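Local coordinates for cell envelope-related transcriptional attenuator domain-containing protein (Streptococcus agalactiae, PDB 3OKZ) that is of unconfirmed function but, as a member of the LytR/CpsA/Psr family, probably helps attach glycopolymers to the bacterial cell wall, at residues T57-L62 / E239-Y244; G119-V124 / Q164-S169; G128-T133 / Q191-K196. All coordinates share one frame; numbering follows the deposited sequence.

Interaction 1 of 3, residues T57-L62 / E239-Y244; sequences TTMTSL and EHIKSY
His240 O accepts a hydrogen bond from Thr57 N (3.0 Å) just before the strand 241-244 begins, starting a parallel beta ladder. Next, Ile241 CG2 stands anti to its backbone N, and this branch meets Met59 CG at 3.6 Å and also approaches the selenium of that residue, modelled as selenomethionine. Ile241 CD1 lies 3.5 Å from Thr57 CG2, the two side chains pointing the same way. Lys242 works through its backbone: its N donates to Thr57 O (2.9 Å), and its O receives Met59 N. The beta-branched threonines and Ile241 suit extended chain. Ser243 is small, and it shares the face of Met59, on which helix 178-200 packs. Tyr244 closes the walk. Its N donates a hydrogen bond to Met59 O, its O takes Ser61 N at 2.9 Å, and Met59 O also lies in the plane of the ring, at its edge. Thr60 OG1 is 3.7 Å from Tyr244 CB, and Thr58 CB lies 4.1 Å from Tyr244 CE1; the ring also makes a cation-pi contact with Arg273. Thr58 OG1 is hydrogen-bonded to Thr49 OG1. Apolar atoms of Thr57, Met59 and Ile241 thus form a patch facing helix 178-200, while backbone bonds set the register.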
ATOM      1  N   THR A  57     -13.185   6.349  -5.251  1.00 35.89           N
ATOM      2  CA  THR A  57     -12.103   5.648  -4.574  1.00 29.88           C
ATOM      3  C   THR A  57     -10.780   6.384  -4.740  1.00 31.53           C
ATOM      4  O   THR A  57     -10.503   6.954  -5.795  1.00 51.35           O
ATOM      5  CB  THR A  57     -11.944   4.221  -5.126  1.00 24.74           C
ATOM      6  OG1 THR A  57     -13.058   3.427  -4.708  1.00 25.90           O
ATOM      7  CG2 THR A  57     -10.651   3.587  -4.632  1.00 18.26           C
ATOM      8  N   THR A  58      -9.967   6.376  -3.690  1.00 17.81           N
ATOM      9  CA  THR A  58      -8.663   7.024  -3.744  1.00 16.60           C
ATOM     10  C   THR A  58      -7.604   6.090  -3.191  1.00 13.42           C
ATOM     11  O   THR A  58      -7.861   5.331  -2.255  1.00 25.55           O
ATOM     12  CB  THR A  58      -8.622   8.302  -2.902  1.00 14.09           C
ATOM     13  OG1 THR A  58      -8.528   7.954  -1.511  1.00  9.36           O
ATOM     14  CG2 THR A  58      -9.879   9.141  -3.150  1.00  8.04           C
HETATM   15  N   MSE A  59      -6.412   6.158  -3.772  1.00 13.55           N
HETATM   16  CA  MSE A  59      -5.294   5.339  -3.330  1.00 10.32           C
HETATM   17  C   MSE A  59      -4.094   6.193  -3.031  1.00 16.94           C
HETATM   18  O   MSE A  59      -3.594   6.913  -3.898  1.00 16.48           O
HETATM   19  CB  MSE A  59      -4.895   4.349  -4.399  1.00 10.14           C
HETATM   20  CG  MSE A  59      -5.975   3.397  -4.799  1.00 20.17           C
HETATM   21 SE   MSE A  59      -5.192   2.139  -5.977  1.00 59.03          SE
HETATM   22  CE  MSE A  59      -4.745   0.796  -4.660  1.00 62.71           C
ATOM     23  N   THR A  60      -3.618   6.103  -1.801  1.00 16.15           N
ATOM     24  CA  THR A  60      -2.448   6.858  -1.417  1.00  2.74           C
ATOM     25  C   THR A  60      -1.285   5.926  -1.040  1.00  5.98           C
ATOM     26  O   THR A  60      -1.342   5.180  -0.060  1.00 10.28           O
ATOM     27  CB  THR A  60      -2.807   7.836  -0.282  1.00  5.65           C
ATOM     28  OG1 THR A  60      -3.773   8.771  -0.780  1.00  8.37           O
ATOM     29  CG2 THR A  60      -1.582   8.621   0.192  1.00 10.07           C
ATOM     30  N   SER A  61      -0.246   5.955  -1.870  1.00 11.67           N
ATOM     31  CA  SER A  61       0.950   5.150  -1.655  1.00 16.79           C
ATOM     32  C   SER A  61       1.753   5.807  -0.537  1.00 12.82           C
ATOM     33  O   SER A  61       1.848   7.034  -0.466  1.00 17.10           O
ATOM     34  CB  SER A  61       1.783   5.094  -2.941  1.00 18.07           C
ATOM     35  OG  SER A  61       1.032   4.598  -4.044  1.00 18.14           O
ATOM     36  N   LEU A  62       2.343   4.999   0.332  1.00 13.69           N
ATOM     37  CA  LEU A  62       3.101   5.534   1.460  1.00 13.32           C
ATOM     38  C   LEU A  62       4.578   5.196   1.346  1.00 12.70           C
ATOM     39  O   LEU A  62       4.976   4.045   1.522  1.00 19.16           O
ATOM     40  CB  LEU A  62       2.530   4.973   2.765  1.00 17.44           C
ATOM     41  CG  LEU A  62       0.995   4.960   2.813  1.00 12.19           C
ATOM     42  CD1 LEU A  62       0.481   4.301   4.108  1.00  6.67           C
ATOM     43  CD2 LEU A  62       0.494   6.386   2.684  1.00 10.71           C
ATOM     44  N   GLU A 239     -15.096   1.949  -9.758  1.00 35.10           N
ATOM     45  CA  GLU A 239     -15.128   2.396 -11.148  1.00 35.86           C
ATOM     46  C   GLU A 239     -14.326   3.668 -11.407  1.00 25.06           C
ATOM     47  O   GLU A 239     -14.044   3.999 -12.558  1.00 27.60           O
ATOM     48  CB  GLU A 239     -16.580   2.624 -11.580  1.00 56.23           C
ATOM     49  CG  GLU A 239     -16.978   2.018 -12.924  1.00 67.10           C
ATOM     50  CD  GLU A 239     -17.160   0.509 -12.865  1.00 75.73           C
ATOM     51  OE1 GLU A 239     -17.846  -0.041 -13.754  1.00 74.26           O
ATOM     52  OE2 GLU A 239     -16.615  -0.130 -11.939  1.00 81.46           O
ATOM     53  N   HIS A 240     -13.982   4.388 -10.343  1.00 21.99           N
ATOM     54  CA  HIS A 240     -13.214   5.630 -10.474  1.00 36.16           C
ATOM     55  C   HIS A 240     -12.173   5.768  -9.365  1.00 31.83           C
ATOM     56  O   HIS A 240     -12.522   5.989  -8.202  1.00 25.24           O
ATOM     57  CB  HIS A 240     -14.150   6.833 -10.433  1.00 46.91           C
ATOM     58  CG  HIS A 240     -15.382   6.660 -11.258  1.00 45.51           C
ATOM     59  ND1 HIS A 240     -16.511   6.033 -10.780  1.00 49.94           N
ATOM     60  CD2 HIS A 240     -15.648   6.992 -12.542  1.00 41.71           C
ATOM     61  CE1 HIS A 240     -17.421   5.984 -11.735  1.00 51.62           C
ATOM     62  NE2 HIS A 240     -16.923   6.558 -12.815  1.00 51.06           N
ATOM     63  N   ILE A 241     -10.896   5.668  -9.735  1.00 25.12           N
ATOM     64  CA  ILE A 241      -9.813   5.743  -8.763  1.00 17.06           C
ATOM     65  C   ILE A 241      -8.881   6.940  -8.941  1.00 26.13           C
ATOM     66  O   ILE A 241      -8.326   7.149 -10.021  1.00 27.40           O
ATOM     67  CB  ILE A 241      -8.911   4.484  -8.827  1.00 21.84           C
ATOM     68  CG1 ILE A 241      -9.730   3.233  -9.147  1.00 22.72           C
ATOM     69  CG2 ILE A 241      -8.194   4.301  -7.503  1.00 26.19           C
ATOM     70  CD1 ILE A 241     -10.638   2.788  -8.042  1.00 23.39           C
ATOM     71  N   LYS A 242      -8.701   7.714  -7.874  1.00 32.70           N
ATOM     72  CA  LYS A 242      -7.789   8.851  -7.895  1.00 40.54           C
ATOM     73  C   LYS A 242      -6.599   8.395  -7.064  1.00 38.56           C
ATOM     74  O   LYS A 242      -6.754   8.099  -5.885  1.00 44.56           O
ATOM     75  CB  LYS A 242      -8.415  10.083  -7.240  1.00 42.74           C
ATOM     76  CG  LYS A 242      -9.324  10.925  -8.133  1.00 42.88           C
ATOM     77  CD  LYS A 242      -9.977  12.048  -7.303  1.00 53.28           C
ATOM     78  CE  LYS A 242     -10.824  13.006  -8.139  1.00 59.79           C
ATOM     79  NZ  LYS A 242      -9.994  13.872  -9.031  1.00 62.04           N
ATOM     80  N   SER A 243      -5.421   8.336  -7.682  1.00 31.85           N
ATOM     81  CA  SER A 243      -4.196   7.896  -7.007  1.00 26.55           C
ATOM     82  C   SER A 243      -3.291   9.039  -6.540  1.00 26.44           C
ATOM     83  O   SER A 243      -3.066  10.015  -7.264  1.00 30.37           O
ATOM     84  CB  SER A 243      -3.399   6.984  -7.934  1.00 26.11           C
ATOM     85  OG  SER A 243      -4.235   5.977  -8.472  1.00 35.62           O
ATOM     86  N   TYR A 244      -2.766   8.905  -5.325  1.00 21.10           N
ATOM     87  CA  TYR A 244      -1.882   9.920  -4.768  1.00 24.29           C
ATOM     88  C   TYR A 244      -0.661   9.277  -4.134  1.00 30.36           C
ATOM     89  O   TYR A 244      -0.703   8.118  -3.712  1.00 36.53           O
ATOM     90  CB  TYR A 244      -2.603  10.750  -3.706  1.00 28.93           C
ATOM     91  CG  TYR A 244      -3.921  11.341  -4.151  1.00 37.10           C
ATOM     92  CD1 TYR A 244      -5.055  10.539  -4.301  1.00 32.73           C
ATOM     93  CD2 TYR A 244      -4.035  12.706  -4.418  1.00 39.02           C
ATOM     94  CE1 TYR A 244      -6.268  11.079  -4.707  1.00 30.45           C
ATOM     95  CE2 TYR A 244      -5.244  13.261  -4.827  1.00 38.47           C
ATOM     96  CZ  TYR A 244      -6.356  12.444  -4.971  1.00 33.98           C
ATOM     97  OH  TYR A 244      -7.550  12.990  -5.394  1.00 38.28           O
TER

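Interaction 2 of 3, residues G119-V124 / Q164-S169; sequences GLVDLV and QALVYS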
ATOM      1  N   GLY A 119       0.763 -14.192  -4.439  1.00 18.69           N
ATOM      2  CA  GLY A 119      -0.590 -13.688  -4.546  1.00 20.19           C
ATOM      3  C   GLY A 119      -0.728 -12.670  -5.651  1.00 15.66           C
ATOM      4  O   GLY A 119      -1.667 -12.736  -6.435  1.00 17.91           O
ATOM      5  N   LEU A 120       0.198 -11.718  -5.716  1.00  6.17           N
ATOM      6  CA  LEU A 120       0.135 -10.715  -6.765  1.00 14.84           C
ATOM      7  C   LEU A 120       0.254 -11.435  -8.091  1.00 20.60           C
ATOM      8  O   LEU A 120      -0.602 -11.293  -8.958  1.00 24.23           O
ATOM      9  CB  LEU A 120       1.274  -9.697  -6.650  1.00 17.48           C
ATOM     10  CG  LEU A 120       1.262  -8.709  -7.833  1.00 18.91           C
ATOM     11  CD1 LEU A 120      -0.050  -7.905  -7.771  1.00 15.42           C
ATOM     12  CD2 LEU A 120       2.487  -7.781  -7.810  1.00  0.01           C
ATOM     13  N   VAL A 121       1.322 -12.216  -8.231  1.00 16.29           N
ATOM     14  CA  VAL A 121       1.568 -12.974  -9.452  1.00  0.01           C
ATOM     15  C   VAL A 121       0.344 -13.773  -9.872  1.00 10.07           C
ATOM     16  O   VAL A 121      -0.105 -13.676 -11.011  1.00 12.71           O
ATOM     17  CB  VAL A 121       2.802 -13.909  -9.288  1.00 11.12           C
ATOM     18  CG1 VAL A 121       2.747 -15.065 -10.286  1.00  2.34           C
ATOM     19  CG2 VAL A 121       4.084 -13.104  -9.526  1.00  0.01           C
ATOM     20  N   ASP A 122      -0.196 -14.563  -8.954  1.00  8.35           N
ATOM     21  CA  ASP A 122      -1.391 -15.355  -9.251  1.00 19.21           C
ATOM     22  C   ASP A 122      -2.569 -14.460  -9.629  1.00 23.18           C
ATOM     23  O   ASP A 122      -3.274 -14.714 -10.602  1.00 24.48           O
ATOM     24  CB  ASP A 122      -1.779 -16.205  -8.039  1.00 15.40           C
ATOM     25  CG  ASP A 122      -0.836 -17.365  -7.821  1.00 26.49           C
ATOM     26  OD1 ASP A 122      -0.863 -17.956  -6.718  1.00 15.22           O
ATOM     27  OD2 ASP A 122      -0.076 -17.692  -8.762  1.00 24.86           O
ATOM     28  N   LEU A 123      -2.768 -13.404  -8.850  1.00 22.38           N
ATOM     29  CA  LEU A 123      -3.867 -12.474  -9.076  1.00 26.44           C
ATOM     30  C   LEU A 123      -3.865 -11.920 -10.496  1.00 23.53           C
ATOM     31  O   LEU A 123      -4.887 -11.934 -11.180  1.00 29.93           O
ATOM     32  CB  LEU A 123      -3.796 -11.337  -8.057  1.00 26.63           C
ATOM     33  CG  LEU A 123      -5.012 -10.417  -7.978  1.00 10.86           C
ATOM     34  CD1 LEU A 123      -6.313 -11.234  -7.944  1.00  0.01           C
ATOM     35  CD2 LEU A 123      -4.850  -9.522  -6.740  1.00  0.09           C
ATOM     36  N   VAL A 124      -2.720 -11.430 -10.943  1.00 16.96           N
ATOM     37  CA  VAL A 124      -2.630 -10.915 -12.294  1.00 15.72           C
ATOM     38  C   VAL A 124      -3.005 -12.024 -13.278  1.00 18.09           C
ATOM     39  O   VAL A 124      -3.867 -11.835 -14.133  1.00 26.81           O
ATOM     40  CB  VAL A 124      -1.203 -10.408 -12.600  1.00  7.15           C
ATOM     41  CG1 VAL A 124      -1.048 -10.141 -14.088  1.00  2.16           C
ATOM     42  CG2 VAL A 124      -0.922  -9.145 -11.793  1.00  1.56           C
ATOM     43  N   GLN A 164       5.955 -11.294 -14.740  1.00 30.79           N
ATOM     44  CA  GLN A 164       6.391 -10.041 -15.353  1.00 16.03           C
ATOM     45  C   GLN A 164       5.847  -8.882 -14.550  1.00 18.81           C
ATOM     46  O   GLN A 164       6.570  -7.954 -14.211  1.00 22.94           O
ATOM     47  CB  GLN A 164       5.856  -9.914 -16.779  1.00  0.87           C
ATOM     48  CG  GLN A 164       6.230 -11.041 -17.706  1.00 13.15           C
ATOM     49  CD  GLN A 164       5.823 -10.744 -19.127  1.00 19.16           C
ATOM     50  OE1 GLN A 164       6.585 -10.152 -19.890  1.00 12.66           O
ATOM     51  NE2 GLN A 164       4.604 -11.133 -19.490  1.00 17.15           N
ATOM     52  N   ALA A 165       4.554  -8.940 -14.268  1.00 17.27           N
ATOM     53  CA  ALA A 165       3.890  -7.899 -13.497  1.00  0.95           C
ATOM     54  C   ALA A 165       4.649  -7.603 -12.202  1.00 23.21           C
ATOM     55  O   ALA A 165       4.794  -6.441 -11.807  1.00 26.27           O
ATOM     56  CB  ALA A 165       2.451  -8.318 -13.186  1.00  9.00           C
ATOM     57  N   LEU A 166       5.130  -8.655 -11.545  1.00 21.83           N
ATOM     58  CA  LEU A 166       5.886  -8.486 -10.311  1.00 17.33           C
ATOM     59  C   LEU A 166       7.127  -7.640 -10.608  1.00 14.96           C
ATOM     60  O   LEU A 166       7.383  -6.644  -9.926  1.00 28.15           O
ATOM     61  CB  LEU A 166       6.295  -9.848  -9.744  1.00 21.22           C
ATOM     62  CG  LEU A 166       7.245  -9.851  -8.540  1.00 17.14           C
ATOM     63  CD1 LEU A 166       6.650  -9.036  -7.419  1.00 28.63           C
ATOM     64  CD2 LEU A 166       7.485 -11.272  -8.073  1.00 13.80           C
ATOM     65  N   VAL A 167       7.878  -8.033 -11.639  1.00  4.51           N
ATOM     66  CA  VAL A 167       9.088  -7.317 -12.038  1.00  2.45           C
ATOM     67  C   VAL A 167       8.775  -5.859 -12.388  1.00 15.06           C
ATOM     68  O   VAL A 167       9.533  -4.950 -12.039  1.00 18.66           O
ATOM     69  CB  VAL A 167       9.784  -8.011 -13.249  1.00 15.44           C
ATOM     70  CG1 VAL A 167      11.056  -7.247 -13.642  1.00  4.36           C
ATOM     71  CG2 VAL A 167      10.150  -9.455 -12.886  1.00 20.47           C
ATOM     72  N   TYR A 168       7.645  -5.636 -13.052  1.00 10.00           N
ATOM     73  CA  TYR A 168       7.235  -4.297 -13.435  1.00  0.01           C
ATOM     74  C   TYR A 168       6.935  -3.394 -12.246  1.00 12.19           C
ATOM     75  O   TYR A 168       7.089  -2.175 -12.327  1.00 27.22           O
ATOM     76  CB  TYR A 168       6.003  -4.379 -14.324  1.00  0.01           C
ATOM     77  CG  TYR A 168       5.534  -3.049 -14.886  1.00  3.50           C
ATOM     78  CD1 TYR A 168       6.240  -2.410 -15.899  1.00  5.30           C
ATOM     79  CD2 TYR A 168       4.364  -2.451 -14.419  1.00 17.42           C
ATOM     80  CE1 TYR A 168       5.791  -1.221 -16.440  1.00  9.74           C
ATOM     81  CE2 TYR A 168       3.907  -1.249 -14.956  1.00  9.63           C
ATOM     82  CZ  TYR A 168       4.624  -0.649 -15.968  1.00 10.08           C
ATOM     83  OH  TYR A 168       4.147   0.508 -16.531  1.00 20.81           O
ATOM     84  N   SER A 169       6.505  -3.970 -11.133  1.00 14.29           N
ATOM     85  CA  SER A 169       6.196  -3.146  -9.968  1.00 11.36           C
ATOM     86  C   SER A 169       7.298  -3.109  -8.917  1.00 18.20           C
ATOM     87  O   SER A 169       7.117  -2.526  -7.849  1.00 17.05           O
ATOM     88  CB  SER A 169       4.894  -3.612  -9.326  1.00  0.01           C
ATOM     89  OG  SER A 169       4.966  -4.987  -9.021  1.00 14.98           O
TER
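Leu166 meets Val121 and Leu120 where helices 119-124 and 164-168 approach, their axes 9.1 Å apart and at 123° to each other. Leu166 CB lies 3.9 Å from Val121 CG2. With CG anti to the backbone N (chi1 173°), the chain crosses Val121 obliquely and forks into its two methyls. One tip, CD2, stays near the same Val121 methyl at 4.1 Å. The other, CD1, faces Leu120 CD2 more loosely, at 4.4 Å. That Leu120 methyl also reaches Ser169 OG, 3.9 Å away; a small hydroxyl fits here because it can turn back to the carbonyls of the preceding turn, Ala165 O and Leu166 O, either of which could accept. One turn further along the first helix, Val124 CG2 presses on Ala165 CB at 3.7 Å, where the alanine methyl lets the helices come together. No hydrogen bond crosses between the segments; the contact is mainly apolar, with Ser169 OG as its one polar side-chain atom. Around them, helix 178-200 supplies Val193, which packs on Leu123 and Val124, and also Val189, which touches Tyr168, while Tyr149 from a loop touches Leu166. The two short helices thus pack on each other and on the long one.

Interaction 3 of 3, residues G128-T133 / Q191-K196; sequences GGITVT and QKVLKK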
ATOM      1  N   GLY A 128      -6.396 -13.236 -16.466  1.00  0.99           N
ATOM      2  CA  GLY A 128      -5.854 -13.338 -17.810  1.00  7.63           C
ATOM      3  C   GLY A 128      -4.794 -12.303 -18.138  1.00 16.25           C
ATOM      4  O   GLY A 128      -4.737 -11.790 -19.254  1.00 30.60           O
ATOM      5  N   GLY A 129      -3.962 -11.984 -17.153  1.00 10.30           N
ATOM      6  CA  GLY A 129      -2.890 -11.019 -17.347  1.00 11.91           C
ATOM      7  C   GLY A 129      -3.331  -9.599 -17.625  1.00 16.27           C
ATOM      8  O   GLY A 129      -4.520  -9.332 -17.817  1.00 24.14           O
ATOM      9  N   ILE A 130      -2.368  -8.680 -17.631  1.00 10.86           N
ATOM     10  CA  ILE A 130      -2.662  -7.273 -17.903  1.00  5.40           C
ATOM     11  C   ILE A 130      -1.699  -6.690 -18.923  1.00  9.47           C
ATOM     12  O   ILE A 130      -0.626  -7.266 -19.198  1.00 10.63           O
ATOM     13  CB  ILE A 130      -2.563  -6.412 -16.657  1.00  3.07           C
ATOM     14  CG1 ILE A 130      -1.114  -6.391 -16.164  1.00  0.01           C
ATOM     15  CG2 ILE A 130      -3.528  -6.918 -15.594  1.00  7.91           C
ATOM     16  CD1 ILE A 130      -0.901  -5.482 -14.974  1.00  2.65           C
ATOM     17  N   THR A 131      -2.093  -5.528 -19.452  1.00 15.14           N
ATOM     18  CA  THR A 131      -1.342  -4.795 -20.465  1.00 12.65           C
ATOM     19  C   THR A 131      -0.708  -3.517 -19.926  1.00 11.08           C
ATOM     20  O   THR A 131      -1.417  -2.633 -19.454  1.00 26.13           O
ATOM     21  CB  THR A 131      -2.284  -4.427 -21.640  1.00 11.82           C
ATOM     22  OG1 THR A 131      -2.603  -5.614 -22.369  1.00 25.21           O
ATOM     23  CG2 THR A 131      -1.645  -3.420 -22.581  1.00  0.40           C
ATOM     24  N   VAL A 132       0.625  -3.426 -19.992  1.00 14.54           N
ATOM     25  CA  VAL A 132       1.346  -2.231 -19.543  1.00 23.75           C
ATOM     26  C   VAL A 132       2.327  -1.761 -20.604  1.00 24.79           C
ATOM     27  O   VAL A 132       2.766  -2.543 -21.444  1.00 29.98           O
ATOM     28  CB  VAL A 132       2.168  -2.461 -18.252  1.00  6.61           C
ATOM     29  CG1 VAL A 132       1.237  -2.716 -17.076  1.00  5.40           C
ATOM     30  CG2 VAL A 132       3.169  -3.597 -18.461  1.00  2.56           C
ATOM     31  N   THR A 133       2.683  -0.481 -20.535  1.00 21.86           N
ATOM     32  CA  THR A 133       3.608   0.130 -21.492  1.00 15.75           C
ATOM     33  C   THR A 133       4.945   0.511 -20.842  1.00 11.11           C
ATOM     34  O   THR A 133       4.980   1.284 -19.883  1.00  7.98           O
ATOM     35  CB  THR A 133       2.985   1.411 -22.113  1.00 29.30           C
ATOM     36  OG1 THR A 133       1.710   1.098 -22.695  1.00 33.73           O
ATOM     37  CG2 THR A 133       3.905   1.990 -23.171  1.00 17.76           C
ATOM     38  N   GLN A 191      -4.604  -1.074  -9.902  1.00 33.64           N
ATOM     39  CA  GLN A 191      -5.768  -0.523 -10.593  1.00 28.03           C
ATOM     40  C   GLN A 191      -6.220  -1.365 -11.766  1.00 26.93           C
ATOM     41  O   GLN A 191      -7.414  -1.590 -11.942  1.00 25.15           O
ATOM     42  CB  GLN A 191      -5.472   0.890 -11.088  1.00 26.52           C
ATOM     43  CG  GLN A 191      -5.169   1.873  -9.974  1.00 39.55           C
ATOM     44  CD  GLN A 191      -4.686   3.195 -10.508  1.00 58.99           C
ATOM     45  OE1 GLN A 191      -5.373   3.843 -11.297  1.00 63.49           O
ATOM     46  NE2 GLN A 191      -3.497   3.607 -10.087  1.00 71.20           N
ATOM     47  N   LYS A 192      -5.265  -1.833 -12.566  1.00 22.80           N
ATOM     48  CA  LYS A 192      -5.588  -2.634 -13.740  1.00 16.34           C
ATOM     49  C   LYS A 192      -6.177  -4.003 -13.411  1.00 24.47           C
ATOM     50  O   LYS A 192      -7.116  -4.454 -14.068  1.00 18.96           O
ATOM     51  CB  LYS A 192      -4.351  -2.786 -14.623  1.00 12.98           C
ATOM     52  CG  LYS A 192      -3.954  -1.482 -15.327  1.00 19.18           C
ATOM     53  CD  LYS A 192      -2.919  -1.691 -16.439  1.00 15.58           C
ATOM     54  CE  LYS A 192      -2.794  -0.415 -17.260  1.00 16.44           C
ATOM     55  NZ  LYS A 192      -1.665  -0.440 -18.216  1.00 16.39           N
ATOM     56  N   VAL A 193      -5.625  -4.660 -12.396  1.00 22.59           N
ATOM     57  CA  VAL A 193      -6.121  -5.964 -11.980  1.00 18.39           C
ATOM     58  C   VAL A 193      -7.539  -5.833 -11.445  1.00 29.18           C
ATOM     59  O   VAL A 193      -8.318  -6.781 -11.503  1.00 34.95           O
ATOM     60  CB  VAL A 193      -5.211  -6.587 -10.912  1.00  0.01           C
ATOM     61  CG1 VAL A 193      -5.957  -7.661 -10.130  1.00  3.01           C
ATOM     62  CG2 VAL A 193      -4.006  -7.190 -11.591  1.00  0.89           C
ATOM     63  N   LEU A 194      -7.874  -4.665 -10.918  1.00 27.64           N
ATOM     64  CA  LEU A 194      -9.228  -4.450 -10.441  1.00 25.58           C
ATOM     65  C   LEU A 194     -10.144  -4.249 -11.644  1.00 27.88           C
ATOM     66  O   LEU A 194     -11.197  -4.877 -11.748  1.00 40.73           O
ATOM     67  CB  LEU A 194      -9.280  -3.227  -9.549  1.00 23.96           C
ATOM     68  CG  LEU A 194      -9.043  -3.574  -8.089  1.00 27.97           C
ATOM     69  CD1 LEU A 194      -8.584  -2.333  -7.348  1.00 29.38           C
ATOM     70  CD2 LEU A 194     -10.330  -4.168  -7.487  1.00 18.40           C
ATOM     71  N   LYS A 195      -9.724  -3.376 -12.557  1.00 15.57           N
ATOM     72  CA  LYS A 195     -10.498  -3.086 -13.755  1.00 13.23           C
ATOM     73  C   LYS A 195     -10.854  -4.400 -14.426  1.00 14.11           C
ATOM     74  O   LYS A 195     -11.988  -4.609 -14.846  1.00 20.76           O
ATOM     75  CB  LYS A 195      -9.686  -2.224 -14.725  1.00 16.47           C
ATOM     76  CG  LYS A 195     -10.504  -1.655 -15.877  1.00 29.54           C
ATOM     77  CD  LYS A 195      -9.639  -1.098 -17.014  1.00 43.23           C
ATOM     78  CE  LYS A 195      -9.095  -2.207 -17.923  1.00 68.97           C
ATOM     79  NZ  LYS A 195      -8.218  -3.194 -17.219  1.00 79.04           N
ATOM     80  N   LYS A 196      -9.862  -5.280 -14.514  1.00 22.67           N
ATOM     81  CA  LYS A 196     -10.012  -6.596 -15.122  1.00 14.53           C
ATOM     82  C   LYS A 196     -11.031  -7.412 -14.321  1.00 13.47           C
ATOM     83  O   LYS A 196     -12.017  -7.902 -14.874  1.00 28.83           O
ATOM     84  CB  LYS A 196      -8.654  -7.308 -15.130  1.00 22.85           C
ATOM     85  CG  LYS A 196      -8.313  -8.094 -16.399  1.00 16.51           C
ATOM     86  CD  LYS A 196      -8.079  -7.191 -17.584  1.00 10.08           C
ATOM     87  CE  LYS A 196      -7.128  -7.824 -18.568  1.00 13.00           C
ATOM     88  NZ  LYS A 196      -7.478  -9.226 -18.840  1.00  9.23           N
TER
HETATM   89  O   HOH W   1      -1.500   0.707 -21.393  1.00 21.08           O
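A Schellman motif closes helix 117-126 at Gly128, and the strand that leaves it, 130-133, is met by Lys192, Val193 and Lys196 of the helix 191-196. Gly128 is the C' residue, with positive phi, and Gly129 also takes positive phi; both conformations favour glycine. Lys196 reaches Gly129 O, its NZ making a weak hydrogen bond at 3.1 Å. The stronger partner of that ammonium is Val127 O, so the lysine, bent at chi2 and chi4, spans carbonyls at the end of the helix, where its positive charge would be favoured by the helix dipole. Next, Ile130 CG2 points at the helix and meets Val193 CG2 (4.0 Å), the two side chains crossing at an angle, with Lys192 CB 4.3 Å from the same Ile130 methyl. Branched apolar residues fit this buried strip between strand and helix. Lys192, extended beyond CG, reaches from the helix to the strand, passing aslant of Val132. Its NZ donates to Thr131 O in the plane of the carbonyl, with a C=O...N angle of 150°. Glu188, one turn earlier in the helix, holds that nitrogen in a salt bridge. A water weakly links it to Thr133 OG1. Strand and helix axes are 9.0 Å apart. Strand 130-134, paired antiparallel with 156-160, packs Ile130 on helix 178-200, also at Val189, with the lysines at the edge: a helix covering a two-stranded antiparallel sheet.

In the fold
Interaction 1 belongs to the mixed sheet, while interaction 3 includes part of helix 178-200 and interaction 2 lies against that helix; the centres of 1 and 2 are about 19 Å apart, those of 1 and 3 about 16 Å, those of 2 and 3 about 10 Å. Gln191 of the helix touches Met59 and Ser243 of interaction 1, while Val124 O of interaction 2 probably accepts a hydrogen bond from Gly129 N of interaction 3. Helix 117-126 is followed by strand 130-134, and helix 162-168 by helix 178-200, so the segments of 2 and 3 alternate along the chain, both nested inside the loop closed by interaction 1. Within this piece of the longer protein, sheet and outer helices thus meet through one shared helix.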